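Local coordinates for GTPase-activating protein BEM3 (PDB 6FSF) that stimulates GTP hydrolysis by the Rho-type GTPase Cdc42 and, less efficiently, Rho1, and binds phosphatidylinositol 3-phosphate, at residues I165-D169 with V170-F174. Residues are numbered along the deposited sequence; the frame is centred on the assembly and turned at random.
Sequences ILRDD and VLQLF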
loop_
_atom_site.group_PDB
_atom_site.type_symbol
_atom_site.label_atom_id
_atom_site.label_comp_id
_atom_site.label_asym_id
_atom_site.label_seq_id
_atom_site.Cartn_x
_atom_site.Cartn_y
_atom_site.Cartn_z
ATOM N N ILE A 165 16.145 3.409 1.222
ATOM C CA ILE A 165 16.548 4.811 1.253
ATOM C C ILE A 165 17.716 4.983 0.293
ATOM O O ILE A 165 18.748 4.318 0.442
ATOM C CB ILE A 165 16.945 5.278 2.664
ATOM C CG1 ILE A 165 15.742 5.244 3.602
ATOM C CG2 ILE A 165 17.520 6.688 2.613
ATOM C CD1 ILE A 165 14.776 6.401 3.407
ATOM N N LEU A 166 17.559 5.867 -0.685
ATOM C CA LEU A 166 18.650 6.221 -1.582
ATOM C C LEU A 166 19.429 7.375 -0.964
ATOM O O LEU A 166 18.898 8.482 -0.808
ATOM C CB LEU A 166 18.129 6.599 -2.968
ATOM C CG LEU A 166 19.192 6.731 -4.064
ATOM C CD1 LEU A 166 20.165 5.564 -4.016
ATOM C CD2 LEU A 166 18.558 6.848 -5.446
ATOM N N ARG A 167 20.680 7.113 -0.598
ATOM C CA ARG A 167 21.552 8.110 0.013
ATOM C C ARG A 167 22.698 8.410 -0.942
ATOM O O ARG A 167 23.516 7.526 -1.231
ATOM C CB ARG A 167 22.091 7.622 1.358
ATOM C CG ARG A 167 23.038 8.608 2.013
ATOM C CD ARG A 167 23.597 8.071 3.327
ATOM N NE ARG A 167 24.395 9.090 4.020
ATOM C CZ ARG A 167 25.011 8.895 5.182
ATOM N NH1 ARG A 167 25.714 9.877 5.733
ATOM N NH2 ARG A 167 24.920 7.713 5.788
ATOM N N ASP A 168 22.757 9.654 -1.423
ATOM C CA ASP A 168 23.718 10.062 -2.441
ATOM C C ASP A 168 23.600 9.144 -3.654
ATOM O O ASP A 168 22.647 9.263 -4.430
ATOM C CB ASP A 168 25.139 10.069 -1.868
ATOM C CG ASP A 168 25.290 11.031 -0.704
ATOM O OD1 ASP A 168 25.458 12.246 -0.949
ATOM O OD2 ASP A 168 25.227 10.582 0.461
ATOM N N ASP A 169 24.553 8.229 -3.823
ATOM C CA ASP A 169 24.512 7.184 -4.841
ATOM C C ASP A 169 24.652 5.813 -4.194
ATOM O O ASP A 169 25.305 4.914 -4.726
ATOM C CB ASP A 169 25.604 7.394 -5.889
ATOM C CG ASP A 169 25.121 8.165 -7.100
ATOM O OD1 ASP A 169 24.087 8.862 -7.004
ATOM O OD2 ASP A 169 25.780 8.072 -8.155
ATOM N N VAL A 170 24.052 5.655 -3.018
ATOM C CA VAL A 170 24.115 4.421 -2.246
ATOM C C VAL A 170 22.710 4.094 -1.756
ATOM O O VAL A 170 22.014 4.966 -1.226
ATOM C CB VAL A 170 25.101 4.541 -1.065
ATOM C CG1 VAL A 170 24.947 3.370 -0.107
ATOM C CG2 VAL A 170 26.534 4.633 -1.578
ATOM N N LEU A 171 22.290 2.847 -1.943
ATOM C CA LEU A 171 20.972 2.392 -1.520
ATOM C C LEU A 171 21.085 1.682 -0.178
ATOM O O LEU A 171 21.991 0.866 0.023
ATOM C CB LEU A 171 20.359 1.459 -2.565
ATOM C CG LEU A 171 19.041 0.774 -2.200
ATOM C CD1 LEU A 171 18.000 1.804 -1.795
ATOM C CD2 LEU A 171 18.536 -0.079 -3.354
ATOM N N GLN A 172 20.173 2.001 0.740
ATOM C CA GLN A 172 20.135 1.383 2.058
ATOM C C GLN A 172 18.783 0.715 2.256
ATOM O O GLN A 172 17.745 1.317 1.978
ATOM C CB GLN A 172 20.388 2.411 3.162
ATOM C CG GLN A 172 21.704 3.163 3.029
ATOM C CD GLN A 172 22.258 3.617 4.369
ATOM O OE1 GLN A 172 21.712 3.290 5.423
ATOM N NE2 GLN A 172 23.350 4.371 4.332
ATOM N N LEU A 173 18.798 -0.527 2.733
ATOM C CA LEU A 173 17.587 -1.288 3.001
ATOM C C LEU A 173 17.499 -1.613 4.486
ATOM O O LEU A 173 18.485 -2.028 5.101
ATOM C CB LEU A 173 17.545 -2.579 2.175
ATOM C CG LEU A 173 17.686 -2.407 0.660
ATOM C CD1 LEU A 173 17.536 -3.738 -0.064
ATOM C CD2 LEU A 173 16.685 -1.395 0.131
ATOM N N PHE A 174 16.308 -1.427 5.053
ATOM C CA PHE A 174 16.066 -1.627 6.474
ATOM C C PHE A 174 14.971 -2.664 6.676
ATOM O O PHE A 174 13.980 -2.689 5.938
ATOM C CB PHE A 174 15.661 -0.318 7.165
ATOM C CG PHE A 174 16.656 0.798 6.996
ATOM C CD1 PHE A 174 17.595 1.064 7.978
ATOM C CD2 PHE A 174 16.650 1.581 5.852
ATOM C CE1 PHE A 174 18.509 2.089 7.823
ATOM C CE2 PHE A 174 17.565 2.605 5.690
ATOM C CZ PHE A 174 18.497 2.860 6.676
#
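Leu166 and Leu171 face each other as a non-hydrogen-bonded antiparallel pair on the buried side of a hairpin. Each has CG anti to its backbone N, which brings one methyl back over the partner strand: Leu166 CD1 lies 3.4 Å from Val170 O, and Leu171 CD1 lies 3.4 Å from Ile165 O. Beyond them, Ala239 of helix 230-240 packs on Leu166 and Trp236 on Leu171. The flanking pairs hold the backbones together. Ile165 N donates to Gln172 O at 2.7 Å, with a reciprocal bond from Gln172 N, and Arg167 N donates a hydrogen bond to Val170 O at 2.6 Å. The return bond from Val170 N reaches Arg167 O from above the carbonyl plane and is more bent, at 140°.

The face of Ile165, Arg167, Val170 and Gln172 is looser. Ile165 CG1 reaches Phe174 CE2 at 3.8 Å, approaching the ring obliquely. The extended, exposed Arg167 side chain passes the Gln172 amide with CD 3.8 Å from NE2, the guanidinium and amide planes 45° apart. Asp168 and Asp169, with backbone angles resembling those of a type II' turn, though Asp169 departs from them, complete a two-residue beta-hairpin joining strands 160-167 and 170-174 of the PH domain's antiparallel sheet.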